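PDB 5ZE8: cytochrome c552 from Thermochromatium tepidum, which probably carries electrons at low potential through five covalently attached hemes c in a purple sulfur photosynthetic bacterium. Local coordinates for residues C48-D51 with I52-W56; R220-D223 with A224-C228; L74-Q77 with Q78-D82. One frame throughout, in Å; residues are numbered along the deposited sequence.

All three contacts are local pieces of chain beside hemes, all partly buried, and none touches another. Contacts 1 and 3 lie on helices 50-57 and 70-79, both in the part of the chain related to cytochrome c554, with centres about 31 Å apart; each centre is about 20 Å from that of the chain, and each has exposed residues. Contact 2, in the loop leading into helix 226-229, is nearer the middle, at about 13 Å, and none of its touching residues is exposed. Contacts 1 and 2 both bind heme covalently, the first also through an iron ligand; in contact 3 the heme is only packed against. A solvent-side salt bridge marks contact 1, backbone turns dominate contact 2, and contact 3 mixes an aromatic face with a helix end.

Contact 1 (C48-D51 with I52-W56). With HEC (heme c), chain B.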
loop_
_atom_site.group_PDB
_atom_site.type_symbol
_atom_site.label_atom_id
_atom_site.label_comp_id
_atom_site.label_asym_id
_atom_site.label_seq_id
_atom_site.Cartn_x
_atom_site.Cartn_y
_atom_site.Cartn_z
ATOM N N CYS A 48 12.265 -17.541 -17.018
ATOM C CA CYS A 48 11.063 -18.098 -17.586
ATOM C C CYS A 48 9.772 -17.304 -17.322
ATOM O O CYS A 48 8.728 -17.701 -17.801
ATOM C CB CYS A 48 10.917 -19.509 -17.075
ATOM S SG CYS A 48 12.376 -20.521 -17.395
ATOM N N HIS A 49 9.815 -16.248 -16.491
ATOM C CA HIS A 49 8.607 -15.492 -16.126
ATOM C C HIS A 49 9.001 -13.995 -16.313
ATOM O O HIS A 49 8.831 -13.169 -15.415
ATOM C CB HIS A 49 8.272 -15.738 -14.627
ATOM C CG HIS A 49 7.879 -17.135 -14.350
ATOM N ND1 HIS A 49 6.780 -17.734 -14.940
ATOM C CD2 HIS A 49 8.500 -18.105 -13.648
ATOM C CE1 HIS A 49 6.693 -18.973 -14.505
ATOM N NE2 HIS A 49 7.719 -19.233 -13.705
ATOM N N GLU A 50 9.572 -13.638 -17.475
ATOM C CA GLU A 50 10.013 -12.297 -17.692
ATOM C C GLU A 50 8.898 -11.223 -17.563
ATOM O O GLU A 50 9.138 -10.156 -17.032
ATOM C CB GLU A 50 10.714 -12.192 -19.100
ATOM C CG GLU A 50 11.312 -10.829 -19.436
ATOM C CD GLU A 50 12.824 -10.817 -19.488
ATOM O OE1 GLU A 50 13.478 -11.246 -18.477
ATOM O OE2 GLU A 50 13.327 -10.383 -20.570
ATOM N N ASP A 51 7.712 -11.497 -18.067
ATOM C CA ASP A 51 6.645 -10.586 -18.013
ATOM C C ASP A 51 6.234 -10.242 -16.568
ATOM O O ASP A 51 6.097 -9.079 -16.199
ATOM C CB ASP A 51 5.473 -11.044 -18.865
ATOM C CG ASP A 51 5.810 -11.066 -20.396
ATOM O OD1 ASP A 51 6.644 -10.273 -20.832
ATOM O OD2 ASP A 51 5.287 -11.918 -21.142
ATOM N N ILE A 52 6.154 -11.262 -15.735
ATOM C CA ILE A 52 5.846 -11.032 -14.296
ATOM C C ILE A 52 7.029 -10.342 -13.626
ATOM O O ILE A 52 6.831 -9.421 -12.827
ATOM C CB ILE A 52 5.481 -12.359 -13.603
ATOM C CG1 ILE A 52 3.996 -12.647 -13.908
ATOM C CG2 ILE A 52 5.585 -12.282 -12.109
ATOM C CD1 ILE A 52 3.558 -14.046 -13.607
ATOM N N TYR A 53 8.267 -10.787 -13.962
ATOM C CA TYR A 53 9.436 -10.113 -13.448
ATOM C C TYR A 53 9.451 -8.610 -13.736
ATOM O O TYR A 53 9.700 -7.791 -12.844
ATOM C CB TYR A 53 10.740 -10.738 -13.985
ATOM C CG TYR A 53 12.001 -10.031 -13.480
ATOM C CD1 TYR A 53 12.548 -10.323 -12.238
ATOM C CD2 TYR A 53 12.542 -9.015 -14.233
ATOM C CE1 TYR A 53 13.683 -9.687 -11.848
ATOM C CE2 TYR A 53 13.643 -8.326 -13.820
ATOM C CZ TYR A 53 14.176 -8.667 -12.612
ATOM O OH TYR A 53 15.264 -7.962 -12.266
ATOM N N ARG A 54 9.139 -8.258 -14.974
ATOM C CA ARG A 54 9.127 -6.846 -15.326
ATOM C C ARG A 54 8.138 -6.028 -14.455
ATOM O O ARG A 54 8.445 -4.957 -13.935
ATOM C CB ARG A 54 8.788 -6.595 -16.799
ATOM C CG ARG A 54 8.659 -5.127 -17.152
ATOM C CD ARG A 54 8.682 -4.900 -18.667
ATOM N NE ARG A 54 8.108 -5.982 -19.295
ATOM C CZ ARG A 54 8.665 -6.976 -20.005
ATOM N NH1 ARG A 54 9.885 -6.998 -20.511
ATOM N NH2 ARG A 54 7.858 -7.992 -20.286
ATOM N N GLN A 55 6.952 -6.600 -14.249
ATOM C CA GLN A 55 5.934 -5.937 -13.427
ATOM C C GLN A 55 6.372 -5.839 -11.973
ATOM O O GLN A 55 6.252 -4.741 -11.366
ATOM C CB GLN A 55 4.649 -6.719 -13.544
ATOM C CG GLN A 55 3.962 -6.644 -14.929
ATOM C CD GLN A 55 2.839 -7.660 -15.098
ATOM O OE1 GLN A 55 2.693 -8.619 -14.354
ATOM N NE2 GLN A 55 2.131 -7.502 -16.255
ATOM N N TRP A 56 6.849 -6.953 -11.445
ATOM C CA TRP A 56 7.292 -7.039 -10.071
ATOM C C TRP A 56 8.441 -6.059 -9.811
ATOM O O TRP A 56 8.441 -5.399 -8.778
ATOM C CB TRP A 56 7.704 -8.483 -9.701
ATOM C CG TRP A 56 8.427 -8.523 -8.351
ATOM C CD1 TRP A 56 7.870 -8.455 -7.138
ATOM C CD2 TRP A 56 9.814 -8.540 -8.167
ATOM N NE1 TRP A 56 8.821 -8.396 -6.191
ATOM C CE2 TRP A 56 10.044 -8.448 -6.793
ATOM C CE3 TRP A 56 10.895 -8.638 -9.027
ATOM C CZ2 TRP A 56 11.282 -8.438 -6.256
ATOM C CZ3 TRP A 56 12.169 -8.566 -8.463
ATOM C CH2 TRP A 56 12.323 -8.523 -7.079
HETATM FE FE HEC B . 7.966 -21.055 -12.740
HETATM C CHA HEC B . 4.714 -21.788 -13.568
HETATM C CHB HEC B . 6.914 -19.511 -9.875
HETATM C CHC HEC B . 11.205 -20.230 -11.942
HETATM C CHD HEC B . 9.079 -22.461 -15.643
HETATM N NA HEC B . 6.192 -20.768 -11.851
HETATM C C1A HEC B . 4.965 -21.167 -12.362
HETATM C C2A HEC B . 3.917 -20.810 -11.463
HETATM C C3A HEC B . 4.519 -20.131 -10.423
HETATM C C4A HEC B . 5.937 -20.127 -10.638
HETATM C CMA HEC B . 3.842 -19.563 -9.184
HETATM C CAA HEC B . 2.445 -21.007 -11.697
HETATM C CBA HEC B . 1.935 -22.446 -11.550
HETATM C CGA HEC B . 0.420 -22.308 -11.570
HETATM O O1A HEC B . -0.170 -22.207 -12.650
HETATM O O2A HEC B . -0.273 -22.430 -10.539
HETATM N NB HEC B . 8.877 -20.067 -11.182
HETATM C C1B HEC B . 8.241 -19.496 -10.121
HETATM C C2B HEC B . 9.204 -18.868 -9.310
HETATM C C3B HEC B . 10.435 -19.005 -9.850
HETATM C C4B HEC B . 10.180 -19.829 -11.062
HETATM C CMB HEC B . 8.752 -18.085 -8.042
HETATM C CAB HEC B . 11.771 -18.673 -9.250
HETATM C CBB HEC B . 12.047 -19.103 -7.905
HETATM N NC HEC B . 9.793 -21.333 -13.641
HETATM C C1C HEC B . 11.005 -20.910 -13.112
HETATM C C2C HEC B . 12.038 -21.156 -14.065
HETATM C C3C HEC B . 11.448 -21.752 -15.178
HETATM C C4C HEC B . 10.062 -21.890 -14.880
HETATM C CMC HEC B . 13.459 -20.658 -13.876
HETATM C CAC HEC B . 12.055 -22.197 -16.486
HETATM C CBC HEC B . 13.278 -22.824 -16.525
HETATM N ND HEC B . 7.090 -21.900 -14.236
HETATM C C1D HEC B . 7.731 -22.430 -15.346
HETATM C C2D HEC B . 6.751 -22.959 -16.270
HETATM C C3D HEC B . 5.545 -22.791 -15.715
HETATM C C4D HEC B . 5.782 -22.111 -14.406
HETATM C CMD HEC B . 7.025 -23.610 -17.630
HETATM C CAD HEC B . 4.206 -23.114 -16.330
HETATM C CBD HEC B . 3.589 -21.909 -17.042
HETATM C CGD HEC B . 4.402 -20.929 -17.833
HETATM O O1D HEC B . 4.813 -21.269 -18.988
HETATM O O2D HEC B . 4.623 -19.783 -17.331
HETATM O O HOH W 1 5.299 -7.489 -18.562
#
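His-49 and Tyr-53 meet through the backbone where helix 50-57 begins: Tyr-53 N donates to His-49 O at 2.8 Å, the first helical hydrogen bond. His-49 is the N-cap residue, and its ring reaches back from the helix to put NE2 2.1 Å from the iron of heme c, with His-195 as the other axial ligand. With chi1 at -66°, CG stands beside the backbone N, a setting that carries the imidazole over to the porphyrin. This is the tight side: Ile-52 and Trp-56 are buried, a second heme touches both, as well as His-49, and Trp-56 NE1 is satisfied by Val-125 O.

On the exposed flank, the same first turn is tied together by charge. Asp-51 and Arg-54 run side by side, and OD1 of the aspartate makes a salt bridge of 2.6 Å to NH2 of the arginine, with carboxylate and guanidinium planes turned 47° apart. A bend at chi3 brings the guanidinium back to the carboxylate. One water adds a second link, giving a hydrogen to Asp-51 O at 3.0 Å and accepting from Arg-54 NH2 at 3.1 Å. Back at the heme, Cys-48 SG is bonded to CAC at 1.9 Å; thioether and adjoining histidine ligand form the closing half of a CXXCH heme c attachment motif.

Contact 2 (R220-D223 with A224-C228); sequences RTSD and ACMGC. With HEC (heme c), chain E.
Ala-224 and Ser-222 give up the most surface here, with Asp-223 next, in a bend that hands the chain over to helix 226-229. The carbonyl of Ser-222 is gripped twice: Cys-225 N reaches its oxygen from above the carbonyl plane at 2.8 Å, while Met-226 N donates at 3.0 Å through a clearly bent N-H (136°). Met-226 then folds over the same residue, bent at chi2 and chi3, so that its CG sits 3.3 Å from Ser-222 O and its CE comes loosely near Ser-222 CB. Beyond this methionine lies a neighbouring heme. The turn delivers the CXXCH motif of another heme c, whose vinyl-derived carbons CAB and CAC are bonded to Cys-225 SG and Cys-228 SG, each at 1.9 Å. Ala-224, just ahead of the first cysteine, donates its N-H to Thr-221 O at 3.0 Å and sets its own O 3.4 Å from the heme methyl CMC. An ST turn holds Asp-223: its N donates to Thr-221 OG1 at 3.2 Å; that hydroxyl oxygen also pairs with Arg-217 O. Asp-223 O receives a hydrogen bond from Tyr-153 OH, which is also hydrogen-bonded to Gly-227 N.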
loop_
_atom_site.group_PDB
_atom_site.type_symbol
_atom_site.label_atom_id
_atom_site.label_comp_id
_atom_site.label_asym_id
_atom_site.label_seq_id
_atom_site.Cartn_x
_atom_site.Cartn_y
_atom_site.Cartn_z
ATOM N N ARG A 220 -5.159 -17.598 -3.877
ATOM C CA ARG A 220 -6.272 -16.948 -4.530
ATOM C C ARG A 220 -7.117 -16.081 -3.637
ATOM O O ARG A 220 -8.024 -15.365 -4.168
ATOM C CB ARG A 220 -7.189 -17.950 -5.240
ATOM C CG ARG A 220 -6.569 -18.801 -6.304
ATOM C CD ARG A 220 -7.713 -19.143 -7.244
ATOM N NE ARG A 220 -7.294 -20.087 -8.283
ATOM C CZ ARG A 220 -6.830 -19.765 -9.462
ATOM N NH1 ARG A 220 -6.623 -18.513 -9.828
ATOM N NH2 ARG A 220 -6.435 -20.725 -10.255
ATOM N N THR A 221 -6.902 -16.120 -2.325
ATOM C CA THR A 221 -7.678 -15.311 -1.385
ATOM C C THR A 221 -6.787 -14.274 -0.676
ATOM O O THR A 221 -5.570 -14.234 -0.874
ATOM C CB THR A 221 -8.327 -16.178 -0.294
ATOM O OG1 THR A 221 -7.361 -16.610 0.674
ATOM C CG2 THR A 221 -8.998 -17.380 -0.941
ATOM N N SER A 222 -7.402 -13.444 0.164
ATOM C CA SER A 222 -6.698 -12.458 0.879
ATOM C C SER A 222 -5.681 -13.014 1.816
ATOM O O SER A 222 -4.825 -12.223 2.313
ATOM C CB SER A 222 -7.630 -11.509 1.640
ATOM O OG SER A 222 -8.305 -12.171 2.738
ATOM N N ASP A 223 -5.669 -14.327 2.085
ATOM C CA ASP A 223 -4.540 -14.918 2.813
ATOM C C ASP A 223 -3.189 -14.552 2.225
ATOM O O ASP A 223 -2.204 -14.562 2.971
ATOM C CB ASP A 223 -4.670 -16.462 2.851
ATOM C CG ASP A 223 -5.805 -16.939 3.785
ATOM O OD1 ASP A 223 -6.571 -16.136 4.371
ATOM O OD2 ASP A 223 -5.949 -18.171 3.902
ATOM N N ALA A 224 -3.163 -14.289 0.930
ATOM C CA ALA A 224 -1.917 -13.963 0.215
ATOM C C ALA A 224 -1.388 -12.613 0.677
ATOM O O ALA A 224 -0.190 -12.339 0.371
ATOM C CB ALA A 224 -2.144 -13.944 -1.270
ATOM N N CYS A 225 -2.201 -11.770 1.311
ATOM C CA CYS A 225 -1.801 -10.378 1.562
ATOM C C CYS A 225 -1.853 -10.024 3.044
ATOM O O CYS A 225 -1.226 -9.072 3.475
ATOM C CB CYS A 225 -2.753 -9.423 0.804
ATOM S SG CYS A 225 -3.076 -9.949 -0.912
ATOM N N MET A 226 -2.713 -10.694 3.829
ATOM C CA MET A 226 -3.100 -10.154 5.116
ATOM C C MET A 226 -2.008 -10.094 6.145
ATOM O O MET A 226 -2.090 -9.195 7.016
ATOM C CB MET A 226 -4.338 -10.889 5.735
ATOM C CG MET A 226 -5.638 -10.585 5.093
ATOM S SD MET A 226 -6.126 -8.857 5.342
ATOM C CE MET A 226 -5.589 -8.528 3.769
ATOM N N GLY A 227 -1.030 -10.975 6.131
ATOM C CA GLY A 227 0.031 -10.896 7.179
ATOM C C GLY A 227 0.751 -9.544 7.198
ATOM O O GLY A 227 1.155 -9.004 8.240
ATOM N N CYS A 228 0.942 -9.022 6.003
ATOM C CA CYS A 228 1.611 -7.712 5.831
ATOM C C CYS A 228 0.705 -6.562 5.743
ATOM O O CYS A 228 1.178 -5.418 5.981
ATOM C CB CYS A 228 2.501 -7.747 4.581
ATOM S SG CYS A 228 3.713 -9.096 4.698
HETATM FE FE HEC E . 1.909 -5.518 -0.419
HETATM C CHA HEC E . 2.922 -2.276 -0.741
HETATM C CHB HEC E . -0.783 -4.889 -2.443
HETATM C CHC HEC E . 1.131 -8.849 -0.358
HETATM C CHD HEC E . 4.301 -6.065 2.026
HETATM N NA HEC E . 1.240 -3.915 -1.384
HETATM C C1A HEC E . 1.775 -2.638 -1.432
HETATM C C2A HEC E . 0.976 -1.759 -2.253
HETATM C C3A HEC E . -0.075 -2.518 -2.652
HETATM C C4A HEC E . 0.141 -3.867 -2.206
HETATM C CMA HEC E . -1.222 -2.095 -3.571
HETATM C CAA HEC E . 1.186 -0.302 -2.456
HETATM C CBA HEC E . 2.095 -0.062 -3.659
HETATM C CGA HEC E . 2.378 1.435 -3.814
HETATM O O1A HEC E . 2.848 2.119 -2.883
HETATM O O2A HEC E . 2.244 1.994 -4.943
HETATM N NB HEC E . 0.421 -6.619 -1.246
HETATM C C1B HEC E . -0.620 -6.198 -1.994
HETATM C C2B HEC E . -1.479 -7.300 -2.284
HETATM C C3B HEC E . -0.963 -8.404 -1.713
HETATM C C4B HEC E . 0.306 -7.979 -1.102
HETATM C CMB HEC E . -2.769 -7.178 -3.090
HETATM C CAB HEC E . -1.400 -9.820 -1.798
HETATM C CBB HEC E . -1.647 -10.278 -3.146
HETATM N NC HEC E . 2.572 -7.100 0.574
HETATM C C1C HEC E . 2.160 -8.366 0.484
HETATM C C2C HEC E . 2.902 -9.304 1.366
HETATM C C3C HEC E . 3.762 -8.502 2.030
HETATM C C4C HEC E . 3.582 -7.142 1.563
HETATM C CMC HEC E . 2.658 -10.799 1.506
HETATM C CAC HEC E . 4.771 -8.852 3.132
HETATM C CBC HEC E . 5.553 -10.011 3.021
HETATM N ND HEC E . 3.267 -4.399 0.438
HETATM C C1D HEC E . 4.160 -4.766 1.439
HETATM C C2D HEC E . 5.025 -3.654 1.795
HETATM C C3D HEC E . 4.677 -2.616 1.025
HETATM C C4D HEC E . 3.572 -3.103 0.158
HETATM C CMD HEC E . 6.052 -3.758 2.852
HETATM C CAD HEC E . 5.291 -1.193 1.089
HETATM C CBD HEC E . 6.745 -1.147 0.723
HETATM C CGD HEC E . 7.244 0.292 0.723
HETATM O O1D HEC E . 6.523 1.279 0.384
HETATM O O2D HEC E . 8.447 0.474 1.086
#

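Contact 3 (L74-Q77 with Q78-D82). With HEC (heme c), chain C.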
loop_
_atom_site.group_PDB
_atom_site.type_symbol
_atom_site.label_atom_id
_atom_site.label_comp_id
_atom_site.label_asym_id
_atom_site.label_seq_id
_atom_site.Cartn_x
_atom_site.Cartn_y
_atom_site.Cartn_z
ATOM N N LEU A 74 14.046 6.481 5.528
ATOM C CA LEU A 74 14.230 7.622 6.446
ATOM C C LEU A 74 13.660 7.155 7.820
ATOM O O LEU A 74 14.271 7.335 8.897
ATOM C CB LEU A 74 13.459 8.848 5.916
ATOM C CG LEU A 74 13.705 10.212 6.600
ATOM C CD1 LEU A 74 12.945 11.287 5.823
ATOM C CD2 LEU A 74 13.393 10.327 8.074
ATOM N N PHE A 75 12.449 6.586 7.830
ATOM C CA PHE A 75 11.817 6.158 9.072
ATOM C C PHE A 75 12.613 4.979 9.689
ATOM O O PHE A 75 12.827 4.928 10.904
ATOM C CB PHE A 75 10.380 5.760 8.864
ATOM C CG PHE A 75 9.426 6.896 8.719
ATOM C CD1 PHE A 75 9.303 7.604 7.563
ATOM C CD2 PHE A 75 8.740 7.318 9.871
ATOM C CE1 PHE A 75 8.380 8.610 7.450
ATOM C CE2 PHE A 75 7.831 8.336 9.749
ATOM C CZ PHE A 75 7.648 8.954 8.549
ATOM N N TYR A 76 13.073 4.028 8.858
ATOM C CA TYR A 76 13.877 2.895 9.330
ATOM C C TYR A 76 15.176 3.370 10.007
ATOM O O TYR A 76 15.502 2.872 11.140
ATOM C CB TYR A 76 14.126 1.881 8.239
ATOM C CG TYR A 76 14.831 0.610 8.670
ATOM C CD1 TYR A 76 16.230 0.536 8.810
ATOM C CD2 TYR A 76 14.120 -0.435 9.104
ATOM C CE1 TYR A 76 16.873 -0.605 9.223
ATOM C CE2 TYR A 76 14.743 -1.604 9.495
ATOM C CZ TYR A 76 16.106 -1.704 9.511
ATOM O OH TYR A 76 16.677 -2.853 9.956
ATOM N N GLN A 77 15.814 4.339 9.407
ATOM C CA GLN A 77 17.056 4.887 10.006
ATOM C C GLN A 77 16.753 5.522 11.343
ATOM O O GLN A 77 17.585 5.314 12.318
ATOM C CB GLN A 77 17.668 5.904 9.058
ATOM C CG GLN A 77 19.067 6.452 9.449
ATOM C CD GLN A 77 20.197 5.430 9.519
ATOM O OE1 GLN A 77 20.546 4.777 8.526
ATOM N NE2 GLN A 77 20.816 5.340 10.680
ATOM N N GLN A 78 15.661 6.274 11.393
ATOM C CA GLN A 78 15.288 7.007 12.607
ATOM C C GLN A 78 14.818 6.058 13.703
ATOM O O GLN A 78 15.066 6.323 14.897
ATOM C CB GLN A 78 14.256 8.145 12.342
ATOM C CG GLN A 78 12.793 7.879 12.810
ATOM C CD GLN A 78 11.693 8.984 12.615
ATOM O OE1 GLN A 78 11.973 10.164 12.397
ATOM N NE2 GLN A 78 10.400 8.558 12.739
ATOM N N GLU A 79 14.115 4.976 13.355
ATOM C CA GLU A 79 13.528 4.119 14.317
ATOM C C GLU A 79 14.292 2.834 14.725
ATOM O O GLU A 79 14.073 2.264 15.803
ATOM C CB GLU A 79 12.138 3.693 13.819
ATOM C CG GLU A 79 11.239 4.891 13.691
ATOM C CD GLU A 79 9.804 4.554 13.398
ATOM O OE1 GLU A 79 9.412 3.436 13.678
ATOM O OE2 GLU A 79 9.034 5.418 12.915
ATOM N N VAL A 80 15.197 2.441 13.855
ATOM C CA VAL A 80 15.953 1.217 13.982
ATOM C C VAL A 80 17.432 1.531 13.841
ATOM O O VAL A 80 18.208 1.336 14.827
ATOM C CB VAL A 80 15.555 0.125 12.926
ATOM C CG1 VAL A 80 16.446 -1.119 13.046
ATOM C CG2 VAL A 80 14.097 -0.199 13.107
ATOM N N GLY A 81 17.858 1.980 12.685
ATOM C CA GLY A 81 19.277 2.245 12.433
ATOM C C GLY A 81 19.705 1.900 11.051
ATOM O O GLY A 81 18.909 1.902 10.096
ATOM N N ASP A 82 21.001 1.663 10.869
ATOM C CA ASP A 82 21.568 1.481 9.530
ATOM C C ASP A 82 21.072 0.175 8.885
ATOM O O ASP A 82 21.281 -0.892 9.451
ATOM C CB ASP A 82 23.068 1.409 9.679
ATOM C CG ASP A 82 23.826 1.463 8.407
ATOM O OD1 ASP A 82 23.374 1.008 7.317
ATOM O OD2 ASP A 82 24.989 2.026 8.483
HETATM FE FE HEC C . 5.899 -0.308 6.965
HETATM C CHA HEC C . 4.658 1.432 4.259
HETATM C CHB HEC C . 7.907 2.333 7.693
HETATM C CHC HEC C . 6.883 -1.822 9.783
HETATM C CHD HEC C . 3.893 -2.940 6.256
HETATM N NA HEC C . 6.235 1.485 6.228
HETATM C C1A HEC C . 5.625 2.040 5.058
HETATM C C2A HEC C . 5.979 3.426 4.907
HETATM C C3A HEC C . 6.857 3.696 5.871
HETATM C C4A HEC C . 6.993 2.522 6.674
HETATM C CMA HEC C . 7.533 4.998 6.162
HETATM C CAA HEC C . 5.599 4.319 3.788
HETATM C CBA HEC C . 6.533 3.991 2.590
HETATM C CGA HEC C . 6.316 4.735 1.311
HETATM O O1A HEC C . 7.091 4.624 0.289
HETATM O O2A HEC C . 5.329 5.526 1.157
HETATM N NB HEC C . 7.249 0.171 8.417
HETATM C C1B HEC C . 8.006 1.243 8.502
HETATM C C2B HEC C . 8.906 1.092 9.602
HETATM C C3B HEC C . 8.629 -0.043 10.289
HETATM C C4B HEC C . 7.507 -0.631 9.502
HETATM C CMB HEC C . 9.932 2.119 9.951
HETATM C CAB HEC C . 9.191 -0.623 11.514
HETATM C CBB HEC C . 9.394 0.261 12.602
HETATM N NC HEC C . 5.459 -2.024 7.854
HETATM C C1C HEC C . 5.915 -2.512 9.102
HETATM C C2C HEC C . 5.330 -3.763 9.435
HETATM C C3C HEC C . 4.516 -4.118 8.386
HETATM C C4C HEC C . 4.629 -3.024 7.420
HETATM C CMC HEC C . 5.641 -4.563 10.647
HETATM C CAC HEC C . 3.686 -5.326 8.221
HETATM C CBC HEC C . 2.775 -5.583 9.283
HETATM N ND HEC C . 4.627 -0.698 5.538
HETATM C C1D HEC C . 3.903 -1.832 5.352
HETATM C C2D HEC C . 3.035 -1.750 4.206
HETATM C C3D HEC C . 3.191 -0.530 3.695
HETATM C C4D HEC C . 4.195 0.136 4.532
HETATM C CMD HEC C . 2.089 -2.816 3.769
HETATM C CAD HEC C . 2.510 0.051 2.448
HETATM C CBD HEC C . 1.330 0.799 2.972
HETATM C CGD HEC C . 0.538 1.535 1.889
HETATM O O1D HEC C . 0.707 1.349 0.715
HETATM O O2D HEC C . -0.298 2.436 2.240
HETATM O O HOH W 2 19.352 -2.960 9.656
#
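Tyr-76 and Val-80 pack across the C-terminal end of helix 70-79, where the chain leaves through a pi-turn. Val-80 CB stands over the centre of the tyrosine ring, 3.9 Å from its centroid and 9° off the normal, a CH-pi contact; CG1 of Val-80 lies 3.6 Å from Tyr-76 CZ. Tyr-76 CG is anti to the backbone N (chi1 -174°), which turns the ring toward the valine that follows one turn later. The backbone holds this pair together, since Tyr-76 O accepts from Val-80 N at 2.8 Å and from Gly-81 N at 3.0 Å, the two donors arriving from opposite faces of the carbonyl plane. Gly-81, with phi 143°, redirects the chain there. On the heme flank, Phe-75 CD1 lies 3.4 Å from the methyl CMA of heme c, and Glu-79 OE2 meets the ring edge in plane, 3.6 Å from Phe-75 CD2. The Phe-318 ring meets that of Phe-75, while Pro-97 touches Val-80 and Ala-66 touches Tyr-76. At the edge of the Tyr-76 ring, in its plane, one water ties the exit together: it accepts from Tyr-76 OH at 2.7 Å and donates to Asp-82 O at 2.8 Å.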